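Local coordinates for protein histone-lysine N-methyltransferase, H3 lysine-9 specific SUVH4 (Arabidopsis thaliana, PDB 4QEN) that methylates a lysine of the histone H3 tail with S-adenosyl-L-methionine as methyl donor, a mark that supports DNA methylation and transcriptional silencing in plants, at residues F458-C463 and Y500-A505; S462-L467 and C523-C528. All coordinates share one frame; numbering follows the deposited sequence.

Interaction 1 (F458-C463 and Y500-A505); sequences FINHSC and YDYGYA. With ZN (zinc ion), chain H; SAH (S-adenosyl-L-homocysteine), chain D.
Tyr-502 lies along the 459-461 backbone, and its ring takes the CB of His-461 over one face. That methylene sits almost on the ring normal, 3.4 Å from the centroid, a well-centred CH-pi contact. At the far end of the ring, Tyr-502 OH donates to Ile-459 O (2.8 Å), in the carbonyl plane and on a lone pair. The imidazole of His-461, carried out with CG anti to the backbone N (chi1 162°), turns an edge toward the tyrosine face, the planes 64° apart. Its ND1 accepts the backbone N of Tyr-502 at 2.9 Å, nearly straight (174°) and in the ring plane. Behind these side chains, a short parallel bridge links Asn-460 O to Tyr-500 N and Ser-462 N to Tyr-500 O. Ile-459 CG2 meets the edge of the Tyr-500 ring at CD1 (3.6 Å), and a water joins Ile-459 O to Tyr-500 OH.

The cofactor product, S-adenosyl-L-homocysteine (SAH), lies against this framework. His-461 N donates to SAH N7 (3.0 Å), and His-461 O receives SAH N6 (2.8 Å). Asn-460 OD1 takes the amino group, SAH N (2.7 Å). Asn-460 ND2 is held in turn by Glu-497 and by Trp-367 O. The two segments carry the NHSC and YDYG signatures that meet in the SET-domain pseudoknot. Since ND1 acts as acceptor, the imidazole proton is probably on NE2. The phenol is fixed by its bond to Ile-459 O. This brings Tyr-502 OH to 3.2 Å from SAH C5', next to the thioether sulfur, which in S-adenosyl-L-methionine would be the sulfonium that carries the methyl group.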
# COMPACT_ATOMS: atom_id res chain seq x y z
N PHE A 458 14.52 9.58 9.86
CA PHE A 458 14.96 8.19 10.05
C PHE A 458 14.58 7.27 8.89
O PHE A 458 14.99 6.12 8.84
CB PHE A 458 14.47 7.64 11.39
CG PHE A 458 15.12 8.29 12.59
CD1 PHE A 458 16.48 8.12 12.83
CD2 PHE A 458 14.37 9.06 13.46
CE1 PHE A 458 17.09 8.73 13.93
CE2 PHE A 458 14.97 9.66 14.56
CZ PHE A 458 16.34 9.49 14.80
N ILE A 459 13.80 7.79 7.95
CA ILE A 459 13.35 7.02 6.79
C ILE A 459 14.44 6.92 5.72
O ILE A 459 15.02 7.93 5.31
CB ILE A 459 12.07 7.64 6.22
CG1 ILE A 459 11.00 7.72 7.32
CG2 ILE A 459 11.59 6.89 4.96
CD1 ILE A 459 9.70 8.49 6.93
N ASN A 460 14.71 5.70 5.27
CA ASN A 460 15.80 5.45 4.32
C ASN A 460 15.40 5.58 2.86
O ASN A 460 14.21 5.66 2.53
CB ASN A 460 16.41 4.06 4.55
CG ASN A 460 17.17 3.97 5.87
OD1 ASN A 460 17.99 4.84 6.19
ND2 ASN A 460 16.89 2.92 6.63
N HIS A 461 16.40 5.61 1.99
CA HIS A 461 16.21 5.64 0.55
C HIS A 461 15.97 4.24 -0.01
O HIS A 461 16.59 3.28 0.43
CB HIS A 461 17.46 6.20 -0.14
CG HIS A 461 17.54 5.89 -1.60
ND1 HIS A 461 16.90 6.65 -2.55
CD2 HIS A 461 18.14 4.88 -2.26
CE1 HIS A 461 17.12 6.13 -3.75
NE2 HIS A 461 17.86 5.05 -3.60
N SER A 462 15.09 4.14 -1.00
CA SER A 462 15.03 2.94 -1.82
C SER A 462 14.93 3.28 -3.30
O SER A 462 14.33 4.28 -3.68
CB SER A 462 13.86 2.04 -1.43
OG SER A 462 13.75 0.94 -2.32
N CYS A 463 15.53 2.44 -4.14
CA CYS A 463 15.37 2.56 -5.59
C CYS A 463 13.98 2.08 -6.04
O CYS A 463 13.55 2.38 -7.15
CB CYS A 463 16.49 1.79 -6.30
SG CYS A 463 18.19 2.30 -5.76
N TYR A 500 11.62 6.20 0.66
CA TYR A 500 11.35 7.02 -0.52
C TYR A 500 12.61 7.14 -1.38
O TYR A 500 13.70 6.78 -0.94
CB TYR A 500 10.76 8.39 -0.14
CG TYR A 500 11.66 9.28 0.71
CD1 TYR A 500 11.71 9.15 2.10
CD2 TYR A 500 12.43 10.28 0.13
CE1 TYR A 500 12.54 9.97 2.88
CE2 TYR A 500 13.25 11.10 0.89
CZ TYR A 500 13.29 10.95 2.27
OH TYR A 500 14.11 11.77 3.03
N ASP A 501 12.47 7.63 -2.61
CA ASP A 501 13.63 7.82 -3.49
C ASP A 501 14.28 9.18 -3.17
O ASP A 501 13.64 10.22 -3.34
CB ASP A 501 13.17 7.78 -4.95
CG ASP A 501 14.33 7.85 -5.95
OD1 ASP A 501 15.48 8.17 -5.57
OD2 ASP A 501 14.08 7.59 -7.14
N TYR A 502 15.53 9.17 -2.70
CA TYR A 502 16.18 10.45 -2.37
C TYR A 502 16.38 11.32 -3.61
O TYR A 502 16.45 12.55 -3.52
CB TYR A 502 17.52 10.26 -1.64
CG TYR A 502 17.43 9.78 -0.21
CD1 TYR A 502 16.21 9.49 0.39
CD2 TYR A 502 18.59 9.62 0.55
CE1 TYR A 502 16.14 9.04 1.71
CE2 TYR A 502 18.54 9.18 1.86
CZ TYR A 502 17.32 8.88 2.44
OH TYR A 502 17.29 8.44 3.75
N GLY A 503 16.48 10.67 -4.77
CA GLY A 503 16.52 11.37 -6.04
C GLY A 503 17.84 12.03 -6.38
O GLY A 503 17.88 12.94 -7.21
N TYR A 504 18.93 11.58 -5.75
CA TYR A 504 20.26 12.10 -6.09
C TYR A 504 20.66 11.65 -7.49
O TYR A 504 20.43 10.50 -7.87
CB TYR A 504 21.33 11.62 -5.10
CG TYR A 504 21.18 12.08 -3.67
CD1 TYR A 504 21.14 13.43 -3.35
CD2 TYR A 504 21.12 11.16 -2.63
CE1 TYR A 504 21.02 13.85 -2.04
CE2 TYR A 504 21.00 11.57 -1.32
CZ TYR A 504 20.96 12.91 -1.03
OH TYR A 504 20.84 13.32 0.28
N ALA A 505 21.28 12.54 -8.25
CA ALA A 505 21.88 12.17 -9.53
C ALA A 505 23.18 11.41 -9.25
O ALA A 505 23.83 11.65 -8.24
CB ALA A 505 22.16 13.40 -10.37
ZN ZN H . 19.03 0.70 -4.14
N SAH D . 19.61 5.52 8.19
CA SAH D . 19.74 6.87 8.75
CB SAH D . 18.44 7.65 8.55
CG SAH D . 18.28 8.17 7.12
SD SAH D . 19.28 9.66 6.90
C SAH D . 20.13 6.86 10.22
O SAH D . 19.98 7.88 10.90
OXT SAH D . 20.59 5.85 10.76
C5' SAH D . 20.03 9.12 5.35
C4' SAH D . 21.33 8.35 5.54
O4' SAH D . 21.05 7.00 5.85
C3' SAH D . 22.17 8.36 4.28
O3' SAH D . 23.15 9.37 4.30
C2' SAH D . 22.82 6.99 4.29
O2' SAH D . 23.99 7.03 5.08
C1' SAH D . 21.81 6.14 5.02
N9 SAH D . 20.94 5.47 4.03
C8 SAH D . 19.63 5.78 3.73
N7 SAH D . 19.21 4.93 2.76
C5 SAH D . 20.23 4.11 2.42
C6 SAH D . 20.34 3.07 1.49
N6 SAH D . 19.31 2.72 0.72
N1 SAH D . 21.54 2.40 1.38
C2 SAH D . 22.62 2.74 2.17
N3 SAH D . 22.50 3.77 3.09
C4 SAH D . 21.32 4.44 3.22
O HOH W 1 14.59 10.60 5.51

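Interaction 2 (S462-L467 and C523-C528); sequences SCEPNL and CGALNC. With ZN (zinc ion), chain H.
A zinc-cysteine site clasps the post-SET segment to the SET domain here, with Cys-463 from one side and Cys-523 and Cys-528 from the other. The SG atoms of Cys-463, Cys-523 and Cys-528 each stand 2.4 Å from the zinc ion, and Cys-521 supplies the fourth sulfur. Cys-523 does more than bind metal. With chi1 at 76°, its SG lies between its own backbone N and carbonyl carbon, where two amides can point at it. Cys-463 N reaches Cys-523 SG across the contact at 3.4 Å in a nearly straight bond (169°), while Ala-525 N donates to the same SG from its own loop at 3.5 Å.

Next to the sulfur, Ser-462 packs its OG 3.7 Å from Cys-523 CB, and that oxygen accepts Glu-464 N at 2.9 Å to close an ST turn around Cys-463. With an alanine at Ser-462, Glu-464 N would probably lose its acceptor, leaving the turn that presents Cys-463 to the metal freer to shift. Farther out, Glu-464 lays its CG against the methyl of Ala-525, CG to CB 3.3 Å, so the aliphatic part of the acid makes this contact. The other segment folds back through a type I turn from Ala-525 to Cys-528, which brings Cys-528 round to the zinc.

Four cysteine sulfurs on one zinc would carry excess negative charge as thiolates. The two N-H...S bonds to Cys-523 SG are likely to ease that charge, and one of them ties the metal site directly to the SET backbone.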
# COMPACT_ATOMS: atom_id res chain seq x y z
N SER A 462 15.09 4.14 -1.00
CA SER A 462 15.03 2.94 -1.82
C SER A 462 14.93 3.28 -3.30
O SER A 462 14.33 4.28 -3.68
CB SER A 462 13.86 2.04 -1.43
OG SER A 462 13.75 0.94 -2.32
N CYS A 463 15.53 2.44 -4.14
CA CYS A 463 15.37 2.56 -5.59
C CYS A 463 13.98 2.08 -6.04
O CYS A 463 13.55 2.38 -7.15
CB CYS A 463 16.49 1.79 -6.30
SG CYS A 463 18.19 2.30 -5.76
N GLU A 464 13.29 1.34 -5.17
CA GLU A 464 11.88 0.98 -5.38
C GLU A 464 11.04 1.32 -4.15
O GLU A 464 10.61 0.45 -3.39
CB GLU A 464 11.71 -0.50 -5.77
CG GLU A 464 12.15 -1.51 -4.72
CD GLU A 464 11.22 -2.70 -4.57
OE1 GLU A 464 10.26 -2.82 -5.36
OE2 GLU A 464 11.45 -3.52 -3.66
N PRO A 465 10.77 2.61 -3.96
CA PRO A 465 10.20 3.05 -2.68
C PRO A 465 8.72 2.73 -2.55
O PRO A 465 8.07 2.42 -3.54
CB PRO A 465 10.38 4.57 -2.74
CG PRO A 465 10.31 4.89 -4.22
CD PRO A 465 10.95 3.71 -4.92
N ASN A 466 8.19 2.82 -1.33
CA ASN A 466 6.75 2.76 -1.13
C ASN A 466 6.13 4.08 -0.63
O ASN A 466 4.91 4.17 -0.45
CB ASN A 466 6.37 1.59 -0.21
CG ASN A 466 7.10 1.64 1.10
OD1 ASN A 466 7.64 2.67 1.51
ND2 ASN A 466 7.11 0.51 1.80
N LEU A 467 6.96 5.10 -0.44
CA LEU A 467 6.48 6.45 -0.15
C LEU A 467 6.87 7.39 -1.27
O LEU A 467 7.77 7.10 -2.05
CB LEU A 467 7.06 6.98 1.16
CG LEU A 467 6.89 6.16 2.43
CD1 LEU A 467 7.49 6.90 3.62
CD2 LEU A 467 5.42 5.85 2.67
N CYS A 523 19.39 -0.85 -0.59
CA CYS A 523 17.93 -0.94 -0.47
C CYS A 523 17.43 -2.36 -0.75
O CYS A 523 16.30 -2.70 -0.40
CB CYS A 523 17.22 0.08 -1.37
SG CYS A 523 17.16 -0.33 -3.14
N GLY A 524 18.26 -3.17 -1.40
CA GLY A 524 17.95 -4.57 -1.65
C GLY A 524 16.94 -4.79 -2.76
O GLY A 524 16.47 -5.91 -2.97
N ALA A 525 16.61 -3.73 -3.48
CA ALA A 525 15.61 -3.81 -4.53
C ALA A 525 16.12 -4.66 -5.67
O ALA A 525 17.32 -4.84 -5.82
CB ALA A 525 15.28 -2.44 -5.06
N LEU A 526 15.20 -5.17 -6.48
CA LEU A 526 15.60 -5.95 -7.64
C LEU A 526 16.35 -5.07 -8.64
O LEU A 526 17.38 -5.48 -9.17
CB LEU A 526 14.37 -6.60 -8.30
CG LEU A 526 13.95 -8.02 -7.89
CD1 LEU A 526 13.66 -8.13 -6.39
CD2 LEU A 526 12.74 -8.48 -8.69
N ASN A 527 15.86 -3.85 -8.87
CA ASN A 527 16.52 -2.94 -9.82
C ASN A 527 17.41 -1.88 -9.15
O ASN A 527 17.44 -0.72 -9.59
CB ASN A 527 15.46 -2.26 -10.70
CG ASN A 527 14.63 -1.22 -9.94
OD1 ASN A 527 14.63 -1.19 -8.71
ND2 ASN A 527 13.93 -0.37 -10.68
N CYS A 528 18.15 -2.28 -8.12
CA CYS A 528 18.82 -1.32 -7.23
C CYS A 528 19.78 -0.25 -7.81
O CYS A 528 19.96 0.77 -7.19
CB CYS A 528 19.51 -2.05 -6.07
SG CYS A 528 20.49 -0.96 -4.99
ZN ZN H . 19.03 0.70 -4.14

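In the fold
The two contacts start from the same run of chain and share Ser-462 and Cys-463, their centres only about 9 Å apart. In interaction 1 the 458-463 segment grips the ligand; two residues on from His-461, Cys-463 of the same run binds zinc. Where they abut, Tyr-500 CA packs 3.4 Å from Pro-465 CB, and His-461 O lies 3.7 Å from Cys-523 CB. That same oxygen receives the adenine amino group, so the post-SET loop flanks the adenine end of the cofactor pocket: zinc stands 5.3 Å from N6 of the ligand, and Tyr-522 N, from the post-SET region, is also hydrogen-bonded to the ligand. This agrees with the need for the post-SET region in methyltransferase activity.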